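Local coordinates for protein glycogen synthase (Cyanobacterium sp. CLg1, PDB 6GNF) that belongs to the starch and glycogen synthase family of glycosyltransferases and holds adenosine-5'-diphosphate and a glycan in its pockets, at residues P48-A52 and K96-D100; A71-I77 and V89-Y95; A145-L149 and V160-T165. All blocks are in the same frame, centred on the assembly; numbering follows the deposited sequence.

Contact 1 (P48-A52 and K96-D100)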
loop_
_atom_site.group_PDB
_atom_site.type_symbol
_atom_site.label_atom_id
_atom_site.label_comp_id
_atom_site.label_asym_id
_atom_site.label_seq_id
_atom_site.Cartn_x
_atom_site.Cartn_y
_atom_site.Cartn_z
ATOM N N PRO A 48 0.105 -11.797 7.634
ATOM C CA PRO A 48 0.931 -12.843 8.260
ATOM C C PRO A 48 0.537 -13.184 9.690
ATOM O O PRO A 48 0.588 -14.355 10.066
ATOM C CB PRO A 48 2.338 -12.239 8.215
ATOM C CG PRO A 48 2.308 -11.407 6.983
ATOM C CD PRO A 48 0.953 -10.748 7.042
ATOM N N GLU A 49 0.140 -12.183 10.478
ATOM C CA GLU A 49 -0.310 -12.430 11.848
ATOM C C GLU A 49 -1.559 -13.300 11.877
ATOM O O GLU A 49 -1.675 -14.184 12.712
ATOM C CB GLU A 49 -0.534 -11.118 12.612
ATOM C CG GLU A 49 0.773 -10.470 13.053
ATOM C CD GLU A 49 0.624 -9.148 13.793
ATOM O OE1 GLU A 49 1.666 -8.485 13.994
ATOM O OE2 GLU A 49 -0.507 -8.731 14.114
ATOM N N GLU A 50 -2.470 -13.079 10.935
ATOM C CA GLU A 50 -3.703 -13.874 10.866
ATOM C C GLU A 50 -3.381 -15.302 10.434
ATOM O O GLU A 50 -3.924 -16.254 10.966
ATOM C CB GLU A 50 -4.710 -13.234 9.903
ATOM C CG GLU A 50 -6.025 -13.996 9.754
ATOM C CD GLU A 50 -6.844 -14.067 11.039
ATOM O OE1 GLU A 50 -6.627 -13.220 11.936
ATOM O OE2 GLU A 50 -7.708 -14.979 11.158
ATOM N N LEU A 51 -2.476 -15.442 9.479
ATOM C CA LEU A 51 -2.059 -16.768 9.018
ATOM C C LEU A 51 -1.381 -17.577 10.117
ATOM O O LEU A 51 -1.543 -18.794 10.169
ATOM C CB LEU A 51 -1.146 -16.638 7.796
ATOM C CG LEU A 51 -1.861 -16.120 6.539
ATOM C CD1 LEU A 51 -0.878 -15.672 5.478
ATOM C CD2 LEU A 51 -2.782 -17.179 5.963
ATOM N N ALA A 52 -0.590 -16.909 10.956
ATOM C CA ALA A 52 0.032 -17.565 12.111
ATOM C C ALA A 52 -1.010 -17.985 13.129
ATOM O O ALA A 52 -0.906 -19.055 13.712
ATOM C CB ALA A 52 1.052 -16.642 12.758
ATOM N N LYS A 96 7.292 -11.863 17.013
ATOM C CA LYS A 96 6.165 -11.143 17.589
ATOM C C LYS A 96 4.818 -11.694 17.122
ATOM O O LYS A 96 4.567 -11.782 15.916
ATOM C CB LYS A 96 6.270 -9.665 17.222
ATOM C CG LYS A 96 5.701 -8.726 18.270
ATOM C CD LYS A 96 5.825 -7.274 17.832
ATOM C CE LYS A 96 4.759 -6.900 16.812
ATOM N NZ LYS A 96 5.328 -6.178 15.642
ATOM N N LYS A 97 3.931 -11.954 18.086
ATOM C CA LYS A 97 2.596 -12.472 17.813
ATOM C C LYS A 97 2.618 -13.645 16.842
ATOM O O LYS A 97 1.902 -13.622 15.829
ATOM C CB LYS A 97 1.714 -11.362 17.249
ATOM C CG LYS A 97 1.368 -10.273 18.243
ATOM C CD LYS A 97 0.725 -9.115 17.511
ATOM C CE LYS A 97 -0.224 -8.326 18.396
ATOM N NZ LYS A 97 0.467 -7.717 19.562
ATOM N N GLY A 98 3.491 -14.610 17.119
ATOM C CA GLY A 98 3.571 -15.827 16.342
ATOM C C GLY A 98 4.203 -15.697 14.973
ATOM O O GLY A 98 4.134 -16.641 14.197
ATOM N N VAL A 99 4.769 -14.531 14.645
ATOM C CA VAL A 99 5.411 -14.312 13.345
ATOM C C VAL A 99 6.891 -13.952 13.506
ATOM O O VAL A 99 7.234 -13.085 14.327
ATOM C CB VAL A 99 4.732 -13.168 12.556
ATOM C CG1 VAL A 99 5.356 -13.023 11.177
ATOM C CG2 VAL A 99 3.233 -13.413 12.424
ATOM N N ASP A 100 7.738 -14.593 12.695
ATOM C CA ASP A 100 9.163 -14.277 12.620
ATOM C C ASP A 100 9.397 -13.154 11.625
ATOM O O ASP A 100 8.975 -13.231 10.477
ATOM C CB ASP A 100 9.965 -15.493 12.164
ATOM C CG ASP A 100 9.932 -16.613 13.176
ATOM O OD1 ASP A 100 10.766 -16.573 14.118
ATOM O OD2 ASP A 100 9.069 -17.510 13.115
HETATM O O HOH W 1 -0.497 -14.150 15.041
HETATM O O HOH W 2 2.711 -6.359 14.601
HETATM O O HOH W 3 4.219 -9.665 14.101
#
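Helix 39-54 rests against the tight turn between strands 85-96 and 99-105, a mixed contact in which Val99 provides the apolar part and Glu49 the polar part. Val99 CG2 fits against the helix backbone, 3.7 Å from Glu49 CA and 3.9 Å from Ala52 CB. The valine torsion explains this: CG1 stands anti to the backbone N (chi1 -176°), which turns CG2 to the helix. Ala52 CB also presses on the chain itself, reaching Gly98 O at 3.4 Å.

The loop is a type I' turn from Lys96 to Val99, closed by a reciprocal pair of backbone bonds, and Gly98 takes a positive phi that suits glycine. In the Rossmann-like sheet of this domain, such a turn carries the chain from one antiparallel strand to the next.

No direct hydrogen bond spans the two segments; water does the joining. One water donates to both Glu49 O and Lys97 O, at 2.6 Å each, and another donates to Glu49 OE1 and Lys96 O, at 2.8 Å each. The extended Glu49 side chain crosses that of Lys97, whose CD lies 3.6 Å from OE2. OE2 itself is held by a salt bridge to Lys306.

Contact 2 (A71-I77 and V89-Y95). With SO4 (sulfate ion), chain G.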
loop_
_atom_site.group_PDB
_atom_site.type_symbol
_atom_site.label_atom_id
_atom_site.label_comp_id
_atom_site.label_asym_id
_atom_site.label_seq_id
_atom_site.Cartn_x
_atom_site.Cartn_y
_atom_site.Cartn_z
ATOM N N ALA A 71 15.161 -6.848 17.699
ATOM C CA ALA A 71 15.758 -7.767 16.742
ATOM C C ALA A 71 17.199 -8.088 17.100
ATOM O O ALA A 71 18.022 -7.193 17.197
ATOM C CB ALA A 71 15.712 -7.167 15.348
ATOM N N TRP A 72 17.527 -9.370 17.187
ATOM C CA TRP A 72 18.875 -9.794 17.550
ATOM C C TRP A 72 19.653 -10.273 16.320
ATOM O O TRP A 72 19.102 -10.779 15.350
ATOM C CB TRP A 72 18.832 -10.893 18.631
ATOM C CG TRP A 72 18.261 -12.237 18.167
ATOM C CD1 TRP A 72 18.947 -13.261 17.550
ATOM C CD2 TRP A 72 16.898 -12.689 18.293
ATOM N NE1 TRP A 72 18.090 -14.310 17.285
ATOM C CE2 TRP A 72 16.832 -13.985 17.730
ATOM C CE3 TRP A 72 15.731 -12.123 18.828
ATOM C CZ2 TRP A 72 15.645 -14.721 17.686
ATOM C CZ3 TRP A 72 14.546 -12.857 18.777
ATOM C CH2 TRP A 72 14.514 -14.142 18.211
ATOM N N ASP A 73 20.970 -10.145 16.381
ATOM C CA ASP A 73 21.850 -10.637 15.328
ATOM C C ASP A 73 21.915 -12.165 15.404
ATOM O O ASP A 73 22.316 -12.713 16.408
ATOM C CB ASP A 73 23.253 -10.034 15.508
ATOM C CG ASP A 73 24.216 -10.396 14.369
ATOM O OD1 ASP A 73 23.900 -11.257 13.535
ATOM O OD2 ASP A 73 25.335 -9.836 14.294
ATOM N N THR A 74 21.573 -12.839 14.316
ATOM C CA THR A 74 21.587 -14.300 14.285
ATOM C C THR A 74 22.994 -14.857 14.104
ATOM O O THR A 74 23.218 -16.050 14.269
ATOM C CB THR A 74 20.762 -14.850 13.127
ATOM O OG1 THR A 74 21.416 -14.522 11.898
ATOM C CG2 THR A 74 19.319 -14.310 13.163
ATOM N N GLU A 75 23.945 -13.995 13.743
ATOM C CA GLU A 75 25.333 -14.370 13.443
ATOM C C GLU A 75 25.485 -15.108 12.114
ATOM O O GLU A 75 26.575 -15.530 11.738
ATOM C CB GLU A 75 25.969 -15.172 14.576
ATOM C CG GLU A 75 26.010 -14.391 15.882
ATOM C CD GLU A 75 27.148 -13.367 15.923
ATOM O OE1 GLU A 75 27.157 -12.554 16.873
ATOM O OE2 GLU A 75 28.032 -13.371 15.020
ATOM N N ILE A 76 24.402 -15.219 11.367
ATOM C CA ILE A 76 24.448 -15.821 10.051
ATOM C C ILE A 76 24.913 -14.772 9.047
ATOM O O ILE A 76 24.472 -13.626 9.090
ATOM C CB ILE A 76 23.055 -16.326 9.632
ATOM C CG1 ILE A 76 22.552 -17.376 10.624
ATOM C CG2 ILE A 76 23.094 -16.899 8.225
ATOM C CD1 ILE A 76 21.061 -17.622 10.567
ATOM N N ILE A 77 25.802 -15.170 8.142
ATOM C CA ILE A 77 26.197 -14.336 7.009
ATOM C C ILE A 77 25.959 -15.109 5.729
ATOM O O ILE A 77 26.126 -16.321 5.700
ATOM C CB ILE A 77 27.671 -13.889 7.063
ATOM C CG1 ILE A 77 28.609 -15.093 6.940
ATOM C CG2 ILE A 77 27.929 -13.106 8.337
ATOM C CD1 ILE A 77 30.055 -14.784 7.243
ATOM N N VAL A 89 25.410 -10.298 3.396
ATOM C CA VAL A 89 24.408 -9.735 4.296
ATOM C C VAL A 89 24.472 -10.475 5.632
ATOM O O VAL A 89 24.984 -11.592 5.697
ATOM C CB VAL A 89 22.994 -9.781 3.687
ATOM C CG1 VAL A 89 22.942 -8.917 2.437
ATOM C CG2 VAL A 89 22.564 -11.204 3.365
ATOM N N ARG A 90 24.076 -9.795 6.706
ATOM C CA ARG A 90 23.803 -10.428 7.989
ATOM C C ARG A 90 22.291 -10.459 8.151
ATOM O O ARG A 90 21.589 -9.691 7.501
ATOM C CB ARG A 90 24.421 -9.643 9.136
ATOM C CG ARG A 90 25.939 -9.575 9.118
ATOM C CD ARG A 90 26.474 -8.844 10.340
ATOM N NE ARG A 90 25.967 -7.475 10.423
ATOM C CZ ARG A 90 26.024 -6.695 11.508
ATOM N NH1 ARG A 90 26.573 -7.129 12.636
ATOM N NH2 ARG A 90 25.522 -5.463 11.466
ATOM N N TYR A 91 21.792 -11.390 8.956
ATOM C CA TYR A 91 20.367 -11.491 9.229
ATOM C C TYR A 91 20.108 -11.195 10.695
ATOM O O TYR A 91 20.773 -11.721 11.593
ATOM C CB TYR A 91 19.837 -12.882 8.889
ATOM C CG TYR A 91 19.937 -13.259 7.429
ATOM C CD1 TYR A 91 19.029 -12.767 6.494
ATOM C CD2 TYR A 91 20.915 -14.144 6.986
ATOM C CE1 TYR A 91 19.108 -13.125 5.153
ATOM C CE2 TYR A 91 21.014 -14.501 5.644
ATOM C CZ TYR A 91 20.108 -13.994 4.727
ATOM O OH TYR A 91 20.206 -14.366 3.385
ATOM N N PHE A 92 19.182 -10.274 10.939
ATOM C CA PHE A 92 18.680 -10.013 12.274
ATOM C C PHE A 92 17.280 -10.601 12.337
ATOM O O PHE A 92 16.650 -10.815 11.304
ATOM C CB PHE A 92 18.665 -8.515 12.567
ATOM C CG PHE A 92 20.021 -7.945 12.867
ATOM C CD1 PHE A 92 20.990 -7.877 11.877
ATOM C CD2 PHE A 92 20.328 -7.479 14.127
ATOM C CE1 PHE A 92 22.241 -7.353 12.142
ATOM C CE2 PHE A 92 21.574 -6.950 14.406
ATOM C CZ PHE A 92 22.536 -6.890 13.411
ATOM N N HIS A 93 16.796 -10.831 13.549
ATOM C CA HIS A 93 15.592 -11.624 13.761
ATOM C C HIS A 93 14.806 -11.087 14.942
ATOM O O HIS A 93 15.373 -10.865 15.997
ATOM C CB HIS A 93 16.004 -13.083 13.995
ATOM C CG HIS A 93 14.857 -14.023 14.195
ATOM N ND1 HIS A 93 15.024 -15.294 14.691
ATOM C CD2 HIS A 93 13.529 -13.883 13.973
ATOM C CE1 HIS A 93 13.849 -15.894 14.773
ATOM N NE2 HIS A 93 12.926 -15.059 14.343
ATOM N N SER A 94 13.524 -10.812 14.729
ATOM C CA SER A 94 12.600 -10.549 15.829
ATOM C C SER A 94 11.384 -11.454 15.717
ATOM O O SER A 94 11.127 -12.015 14.652
ATOM C CB SER A 94 12.205 -9.066 15.917
ATOM O OG SER A 94 11.681 -8.559 14.709
ATOM N N TYR A 95 10.706 -11.656 16.844
ATOM C CA TYR A 95 9.593 -12.592 16.920
ATOM C C TYR A 95 8.449 -11.952 17.661
ATOM O O TYR A 95 8.620 -11.430 18.750
ATOM C CB TYR A 95 10.054 -13.920 17.538
ATOM C CG TYR A 95 8.974 -14.975 17.581
ATOM C CD1 TYR A 95 8.036 -14.985 18.596
ATOM C CD2 TYR A 95 8.862 -15.935 16.579
ATOM C CE1 TYR A 95 7.027 -15.933 18.629
ATOM C CE2 TYR A 95 7.870 -16.897 16.619
ATOM C CZ TYR A 95 6.980 -16.908 17.665
ATOM O OH TYR A 95 5.943 -17.810 17.715
HETATM S S SO4 G . 24.791 -3.166 14.557
HETATM O O1 SO4 G . 25.706 -4.306 14.291
HETATM O O2 SO4 G . 24.323 -2.529 13.300
HETATM O O3 SO4 G . 25.537 -2.157 15.340
HETATM O O4 SO4 G . 23.623 -3.635 15.337
#
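Asp73 is paired with Phe92 across the hairpin and reaches diagonally to Arg90: its CB and CG lie over Phe92, and only OD2 meets Arg90. With CG anti to the backbone N (chi1 -175°), the group runs over the phenyl ring: CB is above one face, 3.7 Å from Phe92 CE2, and CG is 4.0 Å from Phe92 CZ. The carboxylate plane is only 22° from that of the ring, so the two are stacked. At the tip the oxygens part company. OD1 accepts a hydrogen bond from Glu75 N at 2.7 Å, from above the carboxylate plane, making an Asx turn. OD2 forms a long salt bridge of 3.4 Å to Arg90 NH1, the two flat groups standing nearly perpendicular (86°). Arg90 also pairs with Asp105, and its NH2 donates to a sulfate oxygen, an anion that Arg64 binds too.

The Asx turn belongs to a beta bulge that shifts the register by two between Asp73 and Ile77. Tyr91 O is gripped twice from Thr74 here, by N at 3.1 Å and by OG1 at 2.9 Å, the hydroxyl arriving above the carbonyl plane. OG1 in turn accepts from Ile76 N, an ST turn.

On the opposite face Trp72 and His93 run alongside each other, rings oblique, with Trp72 CZ2 tight against His93 ND1 at 3.1 Å, while His93 NE2 is hydrogen-bonded to Asp100 OD1. Their backbones form the regular hydrogen-bonded pair, Trp72 N to His93 O being 2.9 Å.

Strand 72-82 is one edge of the mixed sheet. Strand 85-96 continues inward to strand 99-105 through backbone bonds such as Phe92 with Trp103, while the short helix 146-149 packs against Ile76 and Tyr91.

Contact 3 (A145-L149 and V160-T165). With SO4 (sulfate ion), chain H.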
loop_
_atom_site.group_PDB
_atom_site.type_symbol
_atom_site.label_atom_id
_atom_site.label_comp_id
_atom_site.label_asym_id
_atom_site.label_seq_id
_atom_site.Cartn_x
_atom_site.Cartn_y
_atom_site.Cartn_z
ATOM N N ALA A 145 17.598 -17.362 0.887
ATOM C CA ALA A 145 18.394 -18.160 1.815
ATOM C C ALA A 145 17.742 -18.311 3.186
ATOM O O ALA A 145 18.104 -19.197 3.960
ATOM C CB ALA A 145 19.791 -17.565 1.954
ATOM N N VAL A 146 16.755 -17.477 3.488
ATOM C CA VAL A 146 16.214 -17.419 4.851
ATOM C C VAL A 146 15.546 -18.729 5.287
ATOM O O VAL A 146 15.806 -19.183 6.416
ATOM C CB VAL A 146 15.285 -16.204 5.048
ATOM C CG1 VAL A 146 14.451 -16.332 6.316
ATOM C CG2 VAL A 146 16.114 -14.931 5.098
ATOM N N PRO A 147 14.697 -19.325 4.425
ATOM C CA PRO A 147 14.112 -20.613 4.807
ATOM C C PRO A 147 15.132 -21.739 5.022
ATOM O O PRO A 147 14.823 -22.705 5.722
ATOM C CB PRO A 147 13.189 -20.944 3.634
ATOM C CG PRO A 147 12.815 -19.608 3.082
ATOM C CD PRO A 147 14.089 -18.810 3.189
ATOM N N LEU A 148 16.341 -21.597 4.488
ATOM C CA LEU A 148 17.360 -22.635 4.636
ATOM C C LEU A 148 18.266 -22.413 5.843
ATOM O O LEU A 148 18.823 -23.370 6.371
ATOM C CB LEU A 148 18.219 -22.715 3.373
ATOM C CG LEU A 148 17.475 -22.896 2.045
ATOM C CD1 LEU A 148 18.457 -22.820 0.882
ATOM C CD2 LEU A 148 16.722 -24.211 2.020
ATOM N N LEU A 149 18.393 -21.163 6.299
ATOM C CA LEU A 149 19.449 -20.784 7.248
ATOM C C LEU A 149 18.977 -20.324 8.615
ATOM O O LEU A 149 19.612 -20.628 9.633
ATOM C CB LEU A 149 20.292 -19.656 6.646
ATOM C CG LEU A 149 21.242 -19.947 5.490
ATOM C CD1 LEU A 149 21.963 -18.680 5.048
ATOM C CD2 LEU A 149 22.215 -21.068 5.802
ATOM N N VAL A 160 14.818 -24.309 11.018
ATOM C CA VAL A 160 14.549 -23.506 9.821
ATOM C C VAL A 160 13.242 -23.901 9.130
ATOM O O VAL A 160 12.703 -24.974 9.374
ATOM C CB VAL A 160 15.708 -23.595 8.814
ATOM C CG1 VAL A 160 17.013 -23.174 9.470
ATOM C CG2 VAL A 160 15.831 -25.004 8.227
ATOM N N MET A 161 12.732 -23.021 8.269
ATOM C CA MET A 161 11.472 -23.266 7.570
ATOM C C MET A 161 11.585 -24.415 6.568
ATOM O O MET A 161 10.661 -25.198 6.432
ATOM C CB MET A 161 11.003 -21.993 6.860
ATOM C CG MET A 161 9.705 -22.164 6.092
ATOM S SD MET A 161 9.028 -20.629 5.441
ATOM C CE MET A 161 8.279 -19.980 6.928
ATOM N N GLY A 162 12.717 -24.517 5.880
ATOM C CA GLY A 162 12.957 -25.628 4.959
ATOM C C GLY A 162 12.539 -25.353 3.525
ATOM O O GLY A 162 12.134 -24.246 3.178
ATOM N N GLU A 163 12.595 -26.386 2.695
ATOM C CA GLU A 163 12.444 -26.227 1.251
ATOM C C GLU A 163 11.008 -26.250 0.749
ATOM O O GLU A 163 10.771 -25.859 -0.384
ATOM C CB GLU A 163 13.280 -27.277 0.520
ATOM C CG GLU A 163 14.768 -27.111 0.787
ATOM C CD GLU A 163 15.644 -28.050 -0.038
ATOM O OE1 GLU A 163 15.522 -28.095 -1.282
ATOM O OE2 GLU A 163 16.452 -28.783 0.568
ATOM N N ASN A 164 10.063 -26.711 1.564
ATOM C CA ASN A 164 8.659 -26.737 1.148
ATOM C C ASN A 164 7.973 -25.445 1.505
ATOM O O ASN A 164 7.049 -25.420 2.328
ATOM C CB ASN A 164 7.930 -27.921 1.758
ATOM C CG ASN A 164 8.451 -29.238 1.221
ATOM O OD1 ASN A 164 8.664 -29.391 0.019
ATOM N ND2 ASN A 164 8.713 -30.169 2.112
ATOM N N THR A 165 8.416 -24.383 0.838
ATOM C CA THR A 165 8.077 -23.029 1.205
ATOM C C THR A 165 7.365 -22.319 0.067
ATOM O O THR A 165 7.695 -22.529 -1.088
ATOM C CB THR A 165 9.361 -22.268 1.577
ATOM O OG1 THR A 165 9.892 -22.855 2.773
ATOM C CG2 THR A 165 9.084 -20.783 1.797
HETATM S S SO4 H . 7.747 -29.576 5.881
HETATM O O1 SO4 H . 8.859 -29.261 4.957
HETATM O O2 SO4 H . 6.551 -29.950 5.084
HETATM O O3 SO4 H . 7.429 -28.401 6.728
HETATM O O4 SO4 H . 8.175 -30.701 6.749
HETATM O O HOH W 4 13.964 -20.264 8.196
#
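The short helix 146-149 is met by the loop that leads into strand 166-170, a core strand of the Rossmann-like sheet, and the meeting point is Pro147 with Gly162. Gly162 N donates to Pro147 O at 2.8 Å, nearly straight at the hydrogen (163°) but tilted from the carbonyl plane. Beside that bond, Val160 CB comes within 3.3 Å of the same oxygen, and Val160 CG1 reaches Leu149 C at 3.6 Å. The proline ring packs against Met161, CB to CB 4.0 Å, and against Thr165, whose side chain crosses it at about a right angle. Leu148 CD2 touches the aliphatic part of Glu163, 3.7 Å from CG.

The loop is shaped from within as well. Thr165 OG1 donates to Gly162 O at 2.7 Å, and the backbone angles of Gly162 call for glycine. Farther out, Asn164 ND2 donates to a sulfate that Asn23 also binds.

Pro147 O thus takes a bond directly from Gly162 N, and Val146 O takes one, at 2.8 Å, from a water that Met161 N holds. The loop is held to the helix by polar bonds to its main-chain carbonyls, with apolar contacts of Val160, Met161 and Leu148 around them.

How the contacts relate
After strand 23-27 the chain forms helix 39-54, the first partner of contact 1, and must pass through the whole hairpin before residues 96-100 come back to it. Contact 2 therefore closes its smaller loop within that span. Contact 3 follows in series, drawing the stretch before strand 166-170 against helix 146-149. Contacts 1 and 2 touch directly through the hydrogen bond between neighbouring strands, His93 NE2 lying 2.6 Å from Asp100 OD1. Contacts 2 and 3 meet by packing, with Tyr91 CE1 3.5 Å from Val146 CG2. Contacts 1 and 3 do not touch, their centres about 17 Å apart. The hairpin is thus the common neighbour, linking the helix-turn contact to the helix-loop contact.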